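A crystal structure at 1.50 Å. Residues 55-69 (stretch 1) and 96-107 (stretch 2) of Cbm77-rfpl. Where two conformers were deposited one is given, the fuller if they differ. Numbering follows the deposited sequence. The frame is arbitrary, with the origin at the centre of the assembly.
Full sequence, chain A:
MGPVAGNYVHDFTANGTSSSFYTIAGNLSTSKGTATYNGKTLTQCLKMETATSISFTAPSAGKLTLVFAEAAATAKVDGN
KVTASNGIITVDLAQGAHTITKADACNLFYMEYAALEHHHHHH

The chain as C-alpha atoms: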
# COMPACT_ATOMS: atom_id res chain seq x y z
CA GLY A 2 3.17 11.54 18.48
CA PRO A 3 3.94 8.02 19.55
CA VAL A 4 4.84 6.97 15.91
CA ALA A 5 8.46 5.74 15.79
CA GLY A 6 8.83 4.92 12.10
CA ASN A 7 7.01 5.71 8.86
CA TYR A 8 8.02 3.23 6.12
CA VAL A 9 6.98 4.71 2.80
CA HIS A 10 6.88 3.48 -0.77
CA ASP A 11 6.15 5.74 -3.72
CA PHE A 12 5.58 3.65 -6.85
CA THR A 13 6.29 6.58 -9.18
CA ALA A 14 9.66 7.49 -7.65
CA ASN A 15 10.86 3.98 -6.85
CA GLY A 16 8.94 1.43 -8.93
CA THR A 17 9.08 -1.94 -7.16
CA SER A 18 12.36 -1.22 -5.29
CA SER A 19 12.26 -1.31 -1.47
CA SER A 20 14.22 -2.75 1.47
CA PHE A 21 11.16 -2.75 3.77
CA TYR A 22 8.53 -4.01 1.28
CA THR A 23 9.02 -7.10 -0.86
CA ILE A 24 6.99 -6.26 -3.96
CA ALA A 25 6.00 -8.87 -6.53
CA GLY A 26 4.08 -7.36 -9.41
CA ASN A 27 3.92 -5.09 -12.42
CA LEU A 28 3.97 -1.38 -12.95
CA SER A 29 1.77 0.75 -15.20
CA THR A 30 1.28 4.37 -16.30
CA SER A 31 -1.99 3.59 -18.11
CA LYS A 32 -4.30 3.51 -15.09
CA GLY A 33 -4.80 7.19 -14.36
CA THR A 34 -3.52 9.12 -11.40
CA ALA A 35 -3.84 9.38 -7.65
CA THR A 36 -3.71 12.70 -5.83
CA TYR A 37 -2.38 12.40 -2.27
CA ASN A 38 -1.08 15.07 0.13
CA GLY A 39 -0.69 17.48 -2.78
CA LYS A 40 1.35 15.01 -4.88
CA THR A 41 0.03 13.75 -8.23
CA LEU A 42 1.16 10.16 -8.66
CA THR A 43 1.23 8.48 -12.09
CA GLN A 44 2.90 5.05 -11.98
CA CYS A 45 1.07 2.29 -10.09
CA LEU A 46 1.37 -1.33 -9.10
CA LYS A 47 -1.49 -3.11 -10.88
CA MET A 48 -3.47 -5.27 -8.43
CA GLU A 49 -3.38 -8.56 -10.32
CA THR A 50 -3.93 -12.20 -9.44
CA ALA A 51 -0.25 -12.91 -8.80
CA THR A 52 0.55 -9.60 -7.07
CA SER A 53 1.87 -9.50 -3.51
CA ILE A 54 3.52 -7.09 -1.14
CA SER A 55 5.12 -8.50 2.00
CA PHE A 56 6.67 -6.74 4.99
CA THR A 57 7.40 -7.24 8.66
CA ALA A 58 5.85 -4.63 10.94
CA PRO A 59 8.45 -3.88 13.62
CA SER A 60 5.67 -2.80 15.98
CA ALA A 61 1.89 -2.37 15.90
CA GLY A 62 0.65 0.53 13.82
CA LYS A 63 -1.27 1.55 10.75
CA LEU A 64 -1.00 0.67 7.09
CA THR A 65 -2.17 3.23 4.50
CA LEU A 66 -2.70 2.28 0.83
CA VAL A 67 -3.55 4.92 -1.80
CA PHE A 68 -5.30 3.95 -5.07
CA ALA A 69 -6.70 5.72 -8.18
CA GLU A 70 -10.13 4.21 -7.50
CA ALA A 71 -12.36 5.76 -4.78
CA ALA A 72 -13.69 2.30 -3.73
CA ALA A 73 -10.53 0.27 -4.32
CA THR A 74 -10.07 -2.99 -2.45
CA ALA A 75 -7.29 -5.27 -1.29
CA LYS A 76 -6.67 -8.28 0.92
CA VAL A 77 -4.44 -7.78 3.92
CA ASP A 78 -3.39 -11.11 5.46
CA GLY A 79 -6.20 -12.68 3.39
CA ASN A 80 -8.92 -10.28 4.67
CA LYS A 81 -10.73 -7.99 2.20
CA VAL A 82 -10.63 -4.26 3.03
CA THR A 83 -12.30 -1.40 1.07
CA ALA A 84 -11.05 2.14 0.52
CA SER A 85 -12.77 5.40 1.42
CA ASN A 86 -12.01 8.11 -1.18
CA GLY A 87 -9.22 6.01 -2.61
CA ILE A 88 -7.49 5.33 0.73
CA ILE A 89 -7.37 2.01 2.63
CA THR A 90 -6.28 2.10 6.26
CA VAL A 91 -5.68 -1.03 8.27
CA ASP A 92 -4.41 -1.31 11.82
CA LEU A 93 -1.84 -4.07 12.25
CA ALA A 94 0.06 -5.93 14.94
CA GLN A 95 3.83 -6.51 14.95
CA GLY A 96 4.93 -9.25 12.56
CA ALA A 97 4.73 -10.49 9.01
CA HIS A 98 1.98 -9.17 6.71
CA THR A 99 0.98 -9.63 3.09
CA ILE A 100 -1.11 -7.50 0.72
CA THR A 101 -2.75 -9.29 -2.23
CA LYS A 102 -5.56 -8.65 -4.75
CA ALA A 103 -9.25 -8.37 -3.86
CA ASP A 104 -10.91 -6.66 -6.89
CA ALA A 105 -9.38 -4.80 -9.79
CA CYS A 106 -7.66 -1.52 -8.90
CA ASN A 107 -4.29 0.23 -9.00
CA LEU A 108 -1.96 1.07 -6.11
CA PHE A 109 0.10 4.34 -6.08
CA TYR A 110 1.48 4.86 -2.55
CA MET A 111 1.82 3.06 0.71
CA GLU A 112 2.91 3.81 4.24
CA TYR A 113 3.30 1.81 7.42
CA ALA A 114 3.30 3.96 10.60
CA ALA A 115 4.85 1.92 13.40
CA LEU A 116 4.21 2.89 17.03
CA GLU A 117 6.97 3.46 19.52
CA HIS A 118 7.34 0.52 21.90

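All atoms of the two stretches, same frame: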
# COMPACT_ATOMS: atom_id res chain seq x y z
N SER A 55 4.85 -8.03 0.67
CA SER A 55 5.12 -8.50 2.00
C SER A 55 6.01 -7.54 2.77
O SER A 55 6.83 -6.85 2.18
CB SER A 55 5.78 -9.86 1.91
OG SER A 55 4.95 -10.73 1.17
N PHE A 56 5.84 -7.52 4.07
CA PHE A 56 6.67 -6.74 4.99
C PHE A 56 6.49 -7.27 6.39
O PHE A 56 5.49 -7.95 6.68
CB PHE A 56 6.35 -5.26 4.94
CG PHE A 56 4.97 -4.89 5.40
CD1 PHE A 56 3.89 -5.01 4.55
CD2 PHE A 56 4.74 -4.41 6.69
CE1 PHE A 56 2.61 -4.62 4.95
CE2 PHE A 56 3.45 -4.04 7.10
CZ PHE A 56 2.40 -4.17 6.25
N THR A 57 7.45 -6.93 7.25
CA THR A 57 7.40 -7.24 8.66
C THR A 57 7.26 -5.93 9.43
O THR A 57 8.13 -5.05 9.37
CB THR A 57 8.62 -8.05 9.11
OG1 THR A 57 8.70 -9.28 8.40
CG2 THR A 57 8.52 -8.39 10.63
N ALA A 58 6.10 -5.76 10.07
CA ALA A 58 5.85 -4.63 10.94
C ALA A 58 6.74 -4.77 12.15
O ALA A 58 6.64 -5.77 12.86
CB ALA A 58 4.38 -4.56 11.38
N PRO A 59 7.59 -3.76 12.44
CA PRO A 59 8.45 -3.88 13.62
C PRO A 59 7.75 -3.63 14.97
O PRO A 59 8.28 -3.99 16.03
CB PRO A 59 9.50 -2.81 13.38
CG PRO A 59 8.87 -1.82 12.50
CD PRO A 59 7.89 -2.56 11.66
N SER A 60 6.55 -3.01 14.88
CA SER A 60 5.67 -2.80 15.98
C SER A 60 4.26 -2.59 15.43
O SER A 60 4.09 -2.43 14.22
CB SER A 60 6.12 -1.61 16.82
OG SER A 60 6.21 -0.43 16.04
N ALA A 61 3.27 -2.60 16.34
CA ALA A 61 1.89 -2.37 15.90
C ALA A 61 1.78 -0.94 15.36
O ALA A 61 2.57 -0.04 15.69
CB ALA A 61 0.93 -2.57 17.04
N GLY A 62 0.77 -0.71 14.54
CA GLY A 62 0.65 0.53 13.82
C GLY A 62 -0.41 0.50 12.76
O GLY A 62 -1.37 -0.25 12.86
N LYS A 63 -0.24 1.31 11.72
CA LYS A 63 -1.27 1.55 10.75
C LYS A 63 -0.69 1.50 9.36
O LYS A 63 0.29 2.19 9.08
CB LYS A 63 -1.95 2.91 10.97
CG LYS A 63 -3.08 3.20 9.98
CD LYS A 63 -3.82 4.49 10.22
CE LYS A 63 -3.00 5.70 9.93
NZ LYS A 63 -3.83 6.93 10.12
N LEU A 64 -1.30 0.72 8.50
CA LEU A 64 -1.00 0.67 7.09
C LEU A 64 -1.96 1.58 6.30
O LEU A 64 -3.18 1.49 6.49
CB LEU A 64 -1.09 -0.77 6.58
CG LEU A 64 -0.89 -0.99 5.07
CD1 LEU A 64 0.57 -0.82 4.63
CD2 LEU A 64 -1.38 -2.38 4.68
N THR A 65 -1.41 2.43 5.42
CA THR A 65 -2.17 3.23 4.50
C THR A 65 -1.81 2.89 3.08
O THR A 65 -0.63 2.79 2.72
CB THR A 65 -1.90 4.75 4.74
OG1 THR A 65 -2.26 5.12 6.06
CG2 THR A 65 -2.63 5.65 3.77
N LEU A 66 -2.82 2.67 2.25
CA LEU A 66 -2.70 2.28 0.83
C LEU A 66 -3.51 3.25 0.01
O LEU A 66 -4.68 3.48 0.31
CB LEU A 66 -3.20 0.86 0.56
CG LEU A 66 -2.55 -0.23 1.36
CD1 LEU A 66 -3.32 -1.52 1.08
CD2 LEU A 66 -1.09 -0.37 1.04
N VAL A 67 -2.90 3.86 -1.01
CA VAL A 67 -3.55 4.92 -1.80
C VAL A 67 -3.69 4.45 -3.25
O VAL A 67 -2.67 4.08 -3.89
CB VAL A 67 -2.74 6.23 -1.77
CG1 VAL A 67 -3.40 7.32 -2.61
CG2 VAL A 67 -2.45 6.67 -0.33
N PHE A 68 -4.94 4.42 -3.75
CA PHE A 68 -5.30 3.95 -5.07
C PHE A 68 -5.86 5.09 -5.97
O PHE A 68 -6.23 6.16 -5.46
CB PHE A 68 -6.37 2.84 -4.96
CG PHE A 68 -5.95 1.68 -4.13
CD1 PHE A 68 -6.05 1.73 -2.72
CD2 PHE A 68 -5.47 0.50 -4.73
CE1 PHE A 68 -5.71 0.63 -1.96
CE2 PHE A 68 -5.13 -0.60 -3.95
CZ PHE A 68 -5.24 -0.53 -2.57
N ALA A 69 -5.95 4.83 -7.27
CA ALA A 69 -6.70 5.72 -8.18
C ALA A 69 -8.21 5.70 -7.90
O ALA A 69 -8.90 6.71 -8.06
CB ALA A 69 -6.44 5.38 -9.63
N GLY A 96 4.72 -7.98 13.23
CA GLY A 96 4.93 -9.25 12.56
C GLY A 96 4.72 -9.19 11.09
O GLY A 96 4.54 -8.10 10.50
N ALA A 97 4.77 -10.37 10.47
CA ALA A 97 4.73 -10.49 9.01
C ALA A 97 3.33 -10.22 8.49
O ALA A 97 2.35 -10.67 9.09
CB ALA A 97 5.19 -11.86 8.55
N HIS A 98 3.25 -9.45 7.41
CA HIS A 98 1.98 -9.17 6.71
C HIS A 98 2.13 -9.26 5.20
O HIS A 98 3.23 -9.09 4.67
CB HIS A 98 1.46 -7.76 7.07
CG HIS A 98 1.27 -7.60 8.54
ND1 HIS A 98 0.24 -8.21 9.22
CD2 HIS A 98 2.01 -6.96 9.47
CE1 HIS A 98 0.33 -7.92 10.51
NE2 HIS A 98 1.42 -7.19 10.69
N THR A 99 1.02 -9.48 4.53
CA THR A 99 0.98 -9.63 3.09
C THR A 99 -0.25 -8.96 2.50
O THR A 99 -1.37 -9.18 3.00
CB THR A 99 1.00 -11.12 2.67
OG1 THR A 99 1.95 -11.85 3.45
CG2 THR A 99 1.35 -11.30 1.18
N ILE A 100 -0.04 -8.17 1.45
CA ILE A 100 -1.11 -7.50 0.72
C ILE A 100 -1.24 -8.22 -0.62
O ILE A 100 -0.25 -8.39 -1.36
CB ILE A 100 -0.79 -6.02 0.49
CG1 ILE A 100 -0.39 -5.31 1.81
CG2 ILE A 100 -1.93 -5.33 -0.26
CD1 ILE A 100 0.40 -4.01 1.58
N THR A 101 -2.46 -8.62 -0.97
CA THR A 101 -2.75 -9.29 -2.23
C THR A 101 -4.06 -8.69 -2.83
O THR A 101 -4.71 -7.80 -2.22
CB THR A 101 -2.88 -10.81 -2.00
OG1 THR A 101 -3.90 -11.03 -1.01
CG2 THR A 101 -1.58 -11.41 -1.54
N LYS A 102 -4.43 -9.18 -4.01
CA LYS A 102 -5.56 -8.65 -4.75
C LYS A 102 -6.89 -9.05 -4.10
O LYS A 102 -7.06 -10.22 -3.68
CB LYS A 102 -5.53 -9.16 -6.18
CG LYS A 102 -6.67 -8.66 -7.05
CD LYS A 102 -6.66 -9.27 -8.43
CE LYS A 102 -7.78 -8.76 -9.30
NZ LYS A 102 -8.02 -9.59 -10.50
N ALA A 103 -7.82 -8.10 -4.04
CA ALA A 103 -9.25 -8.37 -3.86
C ALA A 103 -9.89 -8.16 -5.24
O ALA A 103 -9.93 -9.11 -6.04
CB ALA A 103 -9.86 -7.52 -2.75
N ASP A 104 -10.33 -6.95 -5.58
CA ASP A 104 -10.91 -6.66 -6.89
C ASP A 104 -9.93 -5.80 -7.67
O ASP A 104 -8.89 -5.41 -7.17
CB ASP A 104 -12.30 -6.04 -6.78
CG ASP A 104 -13.28 -6.94 -6.05
OD1 ASP A 104 -13.18 -8.20 -6.10
OD2 ASP A 104 -14.16 -6.38 -5.39
N ALA A 105 -10.26 -5.53 -8.92
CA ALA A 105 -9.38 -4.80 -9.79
C ALA A 105 -9.27 -3.36 -9.29
O ALA A 105 -10.28 -2.70 -8.94
CB ALA A 105 -9.87 -4.84 -11.21
N CYS A 106 -8.02 -2.92 -9.22
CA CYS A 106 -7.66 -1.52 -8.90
C CYS A 106 -6.13 -1.37 -8.96
O CYS A 106 -5.41 -2.32 -9.30
CB CYS A 106 -8.17 -1.08 -7.52
SG CYS A 106 -7.61 -2.14 -6.18
N ASN A 107 -5.68 -0.16 -8.66
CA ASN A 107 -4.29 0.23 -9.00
C ASN A 107 -3.69 1.09 -7.87
O ASN A 107 -4.24 2.11 -7.50
CB ASN A 107 -4.30 0.97 -10.35
CG ASN A 107 -4.74 0.05 -11.46
OD1 ASN A 107 -4.01 -0.88 -11.84
ND2 ASN A 107 -5.97 0.21 -11.91

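The two stretches meet as an antiparallel strand pair, pairing 55-58 with 96-99, backed by an apolar cluster around Ile 100 and joined again where Ala 69 meets Asn 107. Two hydrogen-bonded pairs fix the register. Phe 56 N donates to His 98 O (3.1 Å) and His 98 N to Phe 56 O (2.8 Å); two residues along, Ala 58 N donates to Gly 96 O (2.8 Å) and Gly 96 N to Ala 58 O (3.0 Å). Between them Thr 57 faces Ala 97 as a non-hydrogen-bonded pair, their CA atoms 4.2 Å apart. Gly 96 has phi/psi of 122/-173, where a CB would jam against the preceding carbonyl, so the backbone itself calls for glycine. Side chains alternate: Ser 55, Thr 57, Ala 97 and Thr 99 occupy the more exposed face, Phe 56, Ala 58 and His 98 the buried one. There His 98 CB sits over the Phe 56 ring, 4.1 Å from its centroid, while Ala 58 CB meets the imidazole edge at CD2 of His 98 (3.9 Å). Ile 100 CD1 gathers Leu 64 CD2 (3.9 Å), Leu 66 CD2 (4.0 Å) and, at the ring edge, Phe 56 CE1 (4.1 Å). Farther along, Ala 69 N donates to Asn 107 O (3.2 Å), and Cys 106 SG packs obliquely against Phe 68, 3.7 Å from its CE2.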